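Local coordinates for protein transcriptional regulator (LacI family) (Clostridium acetobutylicum ATCC 824, PDB 3G85) that probably regulates transcription by binding cis-regulatory DNA, as in the LacI family, its periplasmic-binding-protein-like core probably sensing a small effector, at residues Tyr127-Thr135 and Pro189-Ile199; Arg29-Leu38 and Asp242-Ile253. All coordinates share one frame; numbering follows the deposited sequence.

Interaction 1: Tyr127-Thr135 and Pro189-Ile199; sequences YKSAAAILT and PKALFCNSDSI
Ala131 and Ile133 each spend their backbone N-H on the neighbouring strand 191-194, giving to Ala191 O and Phe193 O, while Phe193 N and Asn195 N return bonds to Ala131 O and Ile133 O. This is a parallel ladder; the other edge of strand 131-134 pairs through Ala132 and Leu134 with Ile166. Beyond the last of these, the carboxamide of Asn195 continues the pattern: OD1 accepts Thr135 N at 2.9 Å, and ND2 gives a nearly straight bond (173°) to Thr135 O, 3.1 Å away and met on a lone pair in the carbonyl plane. Asn195 CG sits between its own N and carbonyl carbon (chi1 75°), which turns the amide back across Thr135; Leu134 CD2 lies against Asn195 CB. Ser196 OG caps the following helix by accepting Ile199 N at 3.1 Å. On one face of the sheet Ile133 CG2 meets Ile199 CG2 at 3.5 Å, and Ile133 CG1 lies by Leu192 CD1; on the other, Ala132 CB approaches the edge of the Phe193 ring, which stacks on Phe149. At the opposite end Ala191 CB sits over a face of the Tyr127 ring, 4.1 Å from CG. Tyr127 OH is hydrogen-bonded to Glu219 and accepts a hydrogen bond from a water, which itself accepts one from Lys190 NZ; a second water accepts Lys190 N at 2.8 Å. Ala191 N is buried without a modelled partner. Two hydrogen bonds thus fix the Asn195 carboxamide's rotation and extend the pairing in this Rossmann-like lobe to Thr135, up to the helix Ser196 caps.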
loop_
_atom_site.group_PDB
_atom_site.type_symbol
_atom_site.label_atom_id
_atom_site.label_comp_id
_atom_site.label_asym_id
_atom_site.label_seq_id
_atom_site.Cartn_x
_atom_site.Cartn_y
_atom_site.Cartn_z
ATOM N N TYR A 127 19.988 11.066 -12.116
ATOM C CA TYR A 127 20.088 9.752 -12.730
ATOM C C TYR A 127 19.502 9.806 -14.123
ATOM O O TYR A 127 18.518 10.505 -14.359
ATOM C CB TYR A 127 19.353 8.690 -11.900
ATOM C CG TYR A 127 20.099 8.295 -10.667
ATOM C CD1 TYR A 127 21.202 7.461 -10.748
ATOM C CD2 TYR A 127 19.699 8.752 -9.412
ATOM C CE1 TYR A 127 21.893 7.093 -9.619
ATOM C CE2 TYR A 127 20.382 8.391 -8.271
ATOM C CZ TYR A 127 21.484 7.565 -8.387
ATOM O OH TYR A 127 22.176 7.189 -7.280
ATOM N N LYS A 128 20.095 9.058 -15.042
ATOM C CA LYS A 128 19.681 9.125 -16.428
ATOM C C LYS A 128 18.820 7.959 -16.877
ATOM O O LYS A 128 18.154 8.033 -17.907
ATOM C CB LYS A 128 20.909 9.351 -17.344
ATOM C CG LYS A 128 21.467 10.782 -17.217
ATOM C CD LYS A 128 20.549 11.790 -17.917
ATOM C CE LYS A 128 20.746 13.254 -17.421
ATOM N NZ LYS A 128 19.544 13.825 -16.696
ATOM N N SER A 129 18.809 6.877 -16.097
ATOM C CA SER A 129 17.826 5.810 -16.323
ATOM C C SER A 129 17.518 5.060 -15.021
ATOM O O SER A 129 18.189 5.234 -14.027
ATOM C CB SER A 129 18.295 4.831 -17.392
ATOM O OG SER A 129 19.468 4.200 -16.947
ATOM N N ALA A 130 16.466 4.250 -15.052
ATOM C CA ALA A 130 16.047 3.519 -13.858
ATOM C C ALA A 130 15.455 2.194 -14.269
ATOM O O ALA A 130 14.979 2.039 -15.410
ATOM C CB ALA A 130 15.041 4.345 -13.037
ATOM N N ALA A 131 15.486 1.241 -13.337
ATOM C CA ALA A 131 14.752 -0.005 -13.475
ATOM C C ALA A 131 13.648 -0.042 -12.398
ATOM O O ALA A 131 13.669 0.772 -11.469
ATOM C CB ALA A 131 15.673 -1.204 -13.317
ATOM N N ALA A 132 12.687 -0.946 -12.572
ATOM C CA ALA A 132 11.579 -1.090 -11.619
ATOM C C ALA A 132 11.277 -2.566 -11.432
ATOM O O ALA A 132 11.165 -3.325 -12.410
ATOM C CB ALA A 132 10.331 -0.331 -12.105
ATOM N N ILE A 133 11.209 -2.993 -10.179
ATOM C CA ILE A 133 10.791 -4.338 -9.871
ATOM C C ILE A 133 9.420 -4.219 -9.239
ATOM O O ILE A 133 9.268 -3.578 -8.179
ATOM C CB ILE A 133 11.772 -5.021 -8.918
ATOM C CG1 ILE A 133 13.163 -5.164 -9.593
ATOM C CG2 ILE A 133 11.241 -6.379 -8.481
ATOM C CD1 ILE A 133 14.212 -5.694 -8.627
ATOM N N LEU A 134 8.441 -4.828 -9.903
ATOM C CA LEU A 134 7.038 -4.649 -9.584
ATOM C C LEU A 134 6.337 -5.947 -9.337
ATOM O O LEU A 134 6.274 -6.826 -10.221
ATOM C CB LEU A 134 6.329 -3.931 -10.735
ATOM C CG LEU A 134 6.909 -2.569 -11.151
ATOM C CD1 LEU A 134 6.209 -2.072 -12.433
ATOM C CD2 LEU A 134 6.835 -1.496 -10.049
ATOM N N THR A 135 5.755 -6.053 -8.155
ATOM C CA THR A 135 4.769 -7.069 -7.909
ATOM C C THR A 135 3.412 -6.668 -8.545
ATOM O O THR A 135 3.090 -5.474 -8.660
ATOM C CB THR A 135 4.653 -7.337 -6.423
ATOM O OG1 THR A 135 3.841 -8.502 -6.221
ATOM C CG2 THR A 135 4.063 -6.097 -5.663
ATOM N N PRO A 189 20.511 -0.309 -14.873
ATOM C CA PRO A 189 20.497 1.097 -14.475
ATOM C C PRO A 189 21.014 1.314 -13.053
ATOM O O PRO A 189 21.159 0.361 -12.281
ATOM C CB PRO A 189 19.007 1.487 -14.547
ATOM C CG PRO A 189 18.404 0.521 -15.484
ATOM C CD PRO A 189 19.164 -0.784 -15.243
ATOM N N LYS A 190 21.270 2.567 -12.714
ATOM C CA LYS A 190 21.811 2.903 -11.414
ATOM C C LYS A 190 20.737 3.332 -10.390
ATOM O O LYS A 190 21.050 3.578 -9.228
ATOM C CB LYS A 190 22.862 3.998 -11.554
ATOM C CG LYS A 190 24.185 3.534 -12.231
ATOM C CD LYS A 190 25.243 4.611 -12.115
ATOM C CE LYS A 190 25.986 4.520 -10.774
ATOM N NZ LYS A 190 26.065 5.855 -10.112
ATOM N N ALA A 191 19.496 3.439 -10.843
ATOM C CA ALA A 191 18.362 3.742 -9.977
ATOM C C ALA A 191 17.407 2.574 -10.053
ATOM O O ALA A 191 17.212 1.979 -11.128
ATOM C CB ALA A 191 17.673 5.016 -10.425
ATOM N N LEU A 192 16.815 2.228 -8.910
ATOM C CA LEU A 192 15.875 1.129 -8.859
ATOM C C LEU A 192 14.671 1.488 -7.998
ATOM O O LEU A 192 14.828 1.841 -6.846
ATOM C CB LEU A 192 16.571 -0.138 -8.310
ATOM C CG LEU A 192 15.640 -1.351 -8.109
ATOM C CD1 LEU A 192 15.129 -1.913 -9.447
ATOM C CD2 LEU A 192 16.360 -2.434 -7.308
ATOM N N PHE A 193 13.485 1.396 -8.584
ATOM C CA PHE A 193 12.229 1.523 -7.863
ATOM C C PHE A 193 11.656 0.136 -7.543
ATOM O O PHE A 193 11.494 -0.698 -8.436
ATOM C CB PHE A 193 11.250 2.312 -8.724
ATOM C CG PHE A 193 9.859 2.423 -8.154
ATOM C CD1 PHE A 193 9.621 3.199 -7.003
ATOM C CD2 PHE A 193 8.795 1.814 -8.800
ATOM C CE1 PHE A 193 8.332 3.359 -6.511
ATOM C CE2 PHE A 193 7.464 1.962 -8.296
ATOM C CZ PHE A 193 7.258 2.729 -7.145
ATOM N N CYS A 194 11.336 -0.110 -6.276
ATOM C CA CYS A 194 10.638 -1.362 -5.914
ATOM C C CYS A 194 9.266 -0.997 -5.388
ATOM O O CYS A 194 9.161 -0.143 -4.517
ATOM C CB CYS A 194 11.394 -2.136 -4.836
ATOM S SG CYS A 194 13.072 -2.653 -5.308
ATOM N N ASN A 195 8.224 -1.621 -5.898
ATOM C CA ASN A 195 6.886 -1.196 -5.465
ATOM C C ASN A 195 6.439 -1.909 -4.182
ATOM O O ASN A 195 5.263 -1.831 -3.801
ATOM C CB ASN A 195 5.836 -1.258 -6.612
ATOM C CG ASN A 195 5.380 -2.677 -6.953
ATOM O OD1 ASN A 195 6.005 -3.656 -6.570
ATOM N ND2 ASN A 195 4.261 -2.787 -7.689
ATOM N N SER A 196 7.369 -2.605 -3.526
ATOM C CA SER A 196 7.128 -3.030 -2.132
ATOM C C SER A 196 8.456 -3.057 -1.383
ATOM O O SER A 196 9.533 -3.294 -1.978
ATOM C CB SER A 196 6.391 -4.385 -2.048
ATOM O OG SER A 196 7.280 -5.474 -1.917
ATOM N N ASP A 197 8.391 -2.795 -0.081
ATOM C CA ASP A 197 9.593 -2.873 0.752
ATOM C C ASP A 197 10.090 -4.304 0.908
ATOM O O ASP A 197 11.302 -4.495 1.013
ATOM C CB ASP A 197 9.372 -2.268 2.136
ATOM C CG ASP A 197 8.250 -2.972 2.882
ATOM O OD1 ASP A 197 7.102 -2.885 2.403
ATOM O OD2 ASP A 197 8.536 -3.679 3.888
ATOM N N SER A 198 9.214 -5.310 0.866
ATOM C CA SER A 198 9.674 -6.707 0.974
ATOM C C SER A 198 10.559 -7.037 -0.223
ATOM O O SER A 198 11.577 -7.705 -0.102
ATOM C CB SER A 198 8.494 -7.696 0.997
ATOM O OG SER A 198 7.814 -7.580 2.229
ATOM N N ILE A 199 10.146 -6.551 -1.390
ATOM C CA ILE A 199 10.922 -6.741 -2.596
ATOM C C ILE A 199 12.286 -6.094 -2.407
ATOM O O ILE A 199 13.330 -6.698 -2.709
ATOM C CB ILE A 199 10.151 -6.194 -3.823
ATOM C CG1 ILE A 199 9.028 -7.176 -4.227
ATOM C CG2 ILE A 199 11.114 -5.885 -4.984
ATOM C CD1 ILE A 199 8.147 -6.642 -5.303
HETATM O O HOH W 1 24.040 4.881 -8.072
HETATM O O HOH W 2 21.682 4.574 -14.552
#

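Interaction 2: Arg29-Leu38 and Asp242-Ile253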
loop_
_atom_site.group_PDB
_atom_site.type_symbol
_atom_site.label_atom_id
_atom_site.label_comp_id
_atom_site.label_asym_id
_atom_site.label_seq_id
_atom_site.Cartn_x
_atom_site.Cartn_y
_atom_site.Cartn_z
ATOM N N ARG A 29 0.280 -3.407 10.707
ATOM C CA ARG A 29 0.141 -1.949 10.744
ATOM C C ARG A 29 -1.289 -1.529 10.975
ATOM O O ARG A 29 -1.570 -0.517 11.635
ATOM C CB ARG A 29 0.634 -1.360 9.416
ATOM C CG ARG A 29 2.140 -1.705 9.151
ATOM C CD ARG A 29 2.627 -0.921 7.948
ATOM N NE ARG A 29 2.759 0.499 8.268
ATOM C CZ ARG A 29 3.222 1.408 7.411
ATOM N NH1 ARG A 29 3.526 1.032 6.171
ATOM N NH2 ARG A 29 3.323 2.678 7.772
ATOM N N PHE A 30 -2.194 -2.274 10.373
ATOM C CA PHE A 30 -3.613 -2.020 10.589
ATOM C C PHE A 30 -3.980 -2.253 12.052
ATOM O O PHE A 30 -4.639 -1.422 12.690
ATOM C CB PHE A 30 -4.415 -2.967 9.729
ATOM C CG PHE A 30 -4.702 -2.443 8.380
ATOM C CD1 PHE A 30 -5.901 -1.780 8.137
ATOM C CD2 PHE A 30 -3.783 -2.629 7.346
ATOM C CE1 PHE A 30 -6.218 -1.298 6.837
ATOM C CE2 PHE A 30 -4.083 -2.153 6.029
ATOM C CZ PHE A 30 -5.306 -1.468 5.797
ATOM N N LEU A 31 -3.574 -3.402 12.567
ATOM C CA LEU A 31 -3.804 -3.724 13.976
ATOM C C LEU A 31 -3.140 -2.675 14.877
ATOM O O LEU A 31 -3.762 -2.171 15.806
ATOM C CB LEU A 31 -3.302 -5.144 14.278
ATOM C CG LEU A 31 -3.602 -5.670 15.687
ATOM C CD1 LEU A 31 -5.113 -5.627 15.894
ATOM C CD2 LEU A 31 -3.049 -7.077 15.897
ATOM N N ARG A 32 -1.884 -2.328 14.595
ATOM C CA ARG A 32 -1.201 -1.323 15.410
ATOM C C ARG A 32 -1.968 -0.024 15.389
ATOM O O ARG A 32 -2.193 0.572 16.440
ATOM C CB ARG A 32 0.232 -1.070 14.950
ATOM C CG ARG A 32 0.999 -0.232 15.946
ATOM C CD ARG A 32 2.376 0.202 15.461
ATOM N NE ARG A 32 3.153 -0.880 14.856
ATOM C CZ ARG A 32 3.912 -1.757 15.506
ATOM N NH1 ARG A 32 3.998 -1.736 16.848
ATOM N NH2 ARG A 32 4.574 -2.683 14.797
ATOM N N GLY A 33 -2.385 0.419 14.196
ATOM C CA GLY A 33 -3.120 1.678 14.077
ATOM C C GLY A 33 -4.457 1.631 14.803
ATOM O O GLY A 33 -4.851 2.621 15.458
ATOM N N LEU A 34 -5.153 0.499 14.683
ATOM C CA LEU A 34 -6.457 0.322 15.351
ATOM C C LEU A 34 -6.323 0.248 16.883
ATOM O O LEU A 34 -7.058 0.945 17.575
ATOM C CB LEU A 34 -7.224 -0.892 14.831
ATOM C CG LEU A 34 -7.655 -0.848 13.349
ATOM C CD1 LEU A 34 -8.119 -2.255 12.976
ATOM C CD2 LEU A 34 -8.707 0.233 13.016
ATOM N N GLN A 35 -5.419 -0.596 17.386
ATOM C CA GLN A 35 -5.136 -0.675 18.838
ATOM C C GLN A 35 -4.867 0.742 19.384
ATOM O O GLN A 35 -5.388 1.144 20.433
ATOM C CB GLN A 35 -3.965 -1.650 19.148
ATOM C CG GLN A 35 -4.285 -3.189 18.940
ATOM C CD GLN A 35 -3.040 -4.132 19.012
ATOM O OE1 GLN A 35 -3.148 -5.316 19.390
ATOM N NE2 GLN A 35 -1.865 -3.606 18.662
ATOM N N SER A 36 -4.083 1.516 18.639
ATOM C CA SER A 36 -3.624 2.814 19.097
ATOM C C SER A 36 -4.724 3.865 19.156
ATOM O O SER A 36 -4.799 4.663 20.103
ATOM C CB SER A 36 -2.469 3.281 18.217
ATOM O OG SER A 36 -2.341 4.661 18.308
ATOM N N LYS A 37 -5.562 3.866 18.124
ATOM C CA LYS A 37 -6.728 4.733 18.028
ATOM C C LYS A 37 -7.752 4.417 19.135
ATOM O O LYS A 37 -8.267 5.329 19.789
ATOM C CB LYS A 37 -7.394 4.551 16.665
ATOM C CG LYS A 37 -8.632 5.399 16.458
ATOM C CD LYS A 37 -8.307 6.835 16.515
ATOM C CE LYS A 37 -9.546 7.635 16.205
ATOM N NZ LYS A 37 -9.206 9.070 16.302
ATOM N N LEU A 38 -8.052 3.139 19.337
ATOM C CA LEU A 38 -9.021 2.763 20.372
ATOM C C LEU A 38 -8.566 3.077 21.796
ATOM O O LEU A 38 -9.386 3.508 22.637
ATOM C CB LEU A 38 -9.408 1.298 20.244
ATOM C CG LEU A 38 -10.296 1.156 19.009
ATOM C CD1 LEU A 38 -10.600 -0.290 18.794
ATOM C CD2 LEU A 38 -11.572 2.030 19.121
ATOM N N ASP A 242 6.139 6.034 2.033
ATOM C CA ASP A 242 5.401 5.154 2.936
ATOM C C ASP A 242 3.920 5.311 2.756
ATOM O O ASP A 242 3.411 6.431 2.586
ATOM C CB ASP A 242 5.777 5.444 4.403
ATOM C CG ASP A 242 5.236 4.409 5.367
ATOM O OD1 ASP A 242 5.371 3.193 5.095
ATOM O OD2 ASP A 242 4.677 4.808 6.425
ATOM N N ILE A 243 3.220 4.188 2.778
ATOM C CA ILE A 243 1.764 4.231 2.894
ATOM C C ILE A 243 1.506 4.305 4.414
ATOM O O ILE A 243 1.794 3.361 5.094
ATOM C CB ILE A 243 1.113 2.975 2.372
ATOM C CG1 ILE A 243 1.510 2.705 0.925
ATOM C CG2 ILE A 243 -0.417 3.125 2.425
ATOM C CD1 ILE A 243 0.836 1.442 0.343
ATOM N N PRO A 244 0.943 5.419 4.914
ATOM C CA PRO A 244 0.779 5.666 6.369
ATOM C C PRO A 244 -0.403 4.885 6.962
ATOM O O PRO A 244 -1.414 5.457 7.418
ATOM C CB PRO A 244 0.631 7.191 6.453
ATOM C CG PRO A 244 -0.071 7.561 5.083
ATOM C CD PRO A 244 0.427 6.523 4.071
ATOM N N ILE A 245 -0.255 3.561 6.971
ATOM C CA ILE A 245 -1.354 2.674 7.256
ATOM C C ILE A 245 -1.858 2.850 8.678
ATOM O O ILE A 245 -3.079 2.823 8.898
ATOM C CB ILE A 245 -0.991 1.214 6.981
ATOM C CG1 ILE A 245 -0.872 1.005 5.448
ATOM C CG2 ILE A 245 -2.054 0.263 7.564
ATOM C CD1 ILE A 245 0.054 -0.194 5.060
ATOM N N GLU A 246 -0.943 3.018 9.641
ATOM C CA GLU A 246 -1.394 3.192 11.035
ATOM C C GLU A 246 -2.357 4.380 11.187
ATOM O O GLU A 246 -3.454 4.195 11.732
ATOM C CB GLU A 246 -0.236 3.267 12.049
ATOM C CG GLU A 246 0.636 1.999 12.036
ATOM C CD GLU A 246 1.733 2.022 10.994
ATOM O OE1 GLU A 246 1.771 2.921 10.133
ATOM O OE2 GLU A 246 2.556 1.098 11.032
ATOM N N GLU A 247 -1.958 5.555 10.689
ATOM C CA GLU A 247 -2.780 6.758 10.782
ATOM C C GLU A 247 -4.063 6.623 9.983
ATOM O O GLU A 247 -5.134 7.072 10.433
ATOM C CB GLU A 247 -2.004 7.974 10.288
ATOM C CG GLU A 247 -0.887 8.391 11.203
ATOM C CD GLU A 247 -1.350 8.764 12.615
ATOM O OE1 GLU A 247 -2.517 9.185 12.818
ATOM O OE2 GLU A 247 -0.530 8.621 13.543
HETATM N N MSE A 248 -3.965 6.002 8.803
HETATM C CA MSE A 248 -5.176 5.756 7.985
HETATM C C MSE A 248 -6.203 4.868 8.682
HETATM O O MSE A 248 -7.413 5.145 8.638
HETATM C CB MSE A 248 -4.789 5.153 6.628
HETATM C CG MSE A 248 -4.018 6.167 5.776
HETATM SE SE MSE A 248 -3.223 5.299 4.184
HETATM C CE MSE A 248 -4.853 5.026 3.090
ATOM N N ALA A 249 -5.724 3.795 9.299
ATOM C CA ALA A 249 -6.595 2.885 10.034
ATOM C C ALA A 249 -7.300 3.606 11.206
ATOM O O ALA A 249 -8.506 3.421 11.413
ATOM C CB ALA A 249 -5.807 1.661 10.527
ATOM N N GLY A 250 -6.561 4.445 11.925
ATOM C CA GLY A 250 -7.141 5.255 12.998
ATOM C C GLY A 250 -8.213 6.169 12.427
ATOM O O GLY A 250 -9.300 6.321 13.018
ATOM N N THR A 251 -7.932 6.787 11.284
ATOM C CA THR A 251 -8.912 7.710 10.670
ATOM C C THR A 251 -10.203 7.000 10.223
ATOM O O THR A 251 -11.306 7.577 10.269
ATOM C CB THR A 251 -8.288 8.498 9.502
ATOM O OG1 THR A 251 -7.223 9.298 10.003
ATOM C CG2 THR A 251 -9.309 9.428 8.858
ATOM N N CYS A 252 -10.081 5.743 9.783
ATOM C CA CYS A 252 -11.253 4.910 9.506
ATOM C C CYS A 252 -12.214 4.873 10.702
ATOM O O CYS A 252 -13.416 5.059 10.530
ATOM C CB CYS A 252 -10.828 3.477 9.094
ATOM S SG CYS A 252 -10.089 3.392 7.448
ATOM N N ILE A 253 -11.697 4.631 11.906
ATOM C CA ILE A 253 -12.536 4.638 13.115
ATOM C C ILE A 253 -13.223 6.003 13.335
ATOM O O ILE A 253 -14.400 6.046 13.689
ATOM C CB ILE A 253 -11.704 4.276 14.363
ATOM C CG1 ILE A 253 -11.143 2.846 14.208
ATOM C CG2 ILE A 253 -12.495 4.531 15.684
ATOM C CD1 ILE A 253 -10.388 2.344 15.426
HETATM O O HOH W 3 -3.865 5.384 14.665
#
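Arg29 reaches from helix 27-40 to Glu246 in the first turn of helix 245-260 and to Asp242, which ends the strand before it. It grips Glu246 side-on, NE to OE2 at 2.8 Å and NH2 to OE1 at 2.8 Å, the latter on the syn lone pair, whereas OE2 is approached from above the carboxylate plane. The Asp242 side chain runs to meet that of Arg29 from the opposite direction, its carboxylate nearly coplanar with the guanidinium (14°), and NH1 bonds OD1 at 3.0 Å. A bend at chi3 (71°) of Arg29 swings the guanidinium round to these acids, with Ile245 N over one face. Next to it, Ile245 CG2 sits over the face of the Phe30 ring as a CH-pi contact, 3.7 Å from the centroid. Segments 29-38 and 245-253 cross at -50°, their axes approaching to 7.3 Å, and Gly33, without a side chain between them, lets its CA make a CA-H...O contact with Glu246 O. A water donates to both Gly33 O and Glu246 O. Such helix pairing beside a parallel sheet belongs to the N-terminal lobe of the periplasmic-binding-protein-like fold, in which helix 245-260 follows strand 239-242 of the other lobe. Farther along, Ile253 CD1 inserts between Leu34 CD2, 3.6 Å away, Lys37 CG and Leu38 CG. The Lys37 chain, bent at chi2, passes Gly250 O with its methylenes and carries NZ to Ser254 OG. In the second shell Arg228 also pairs with Asp242, through OD2, whose place is less certain, Arg32 forms a salt bridge with Asp227, and Trp18 and Phe97 meet the Phe30 ring.

From the N terminus, the chain enters helix 27-40 beside the six-stranded parallel sheet of the first lobe, then crosses to the second lobe, where strand 131-134 is laid down. Interaction 1 closes a loop of 53 intervening residues, about half of them helical, when strand 191-194 returns alongside it. Only later does the chain leave strand 239-242 for the first lobe again, and helix 245-260 closes the far longer loop of interaction 2, 203 residues, which encloses the whole of interaction 1. The contacts therefore nest without crossing: one knits the second lobe's sheet, the other fixes the returning chain to the first lobe. Their centres are about 27 Å apart.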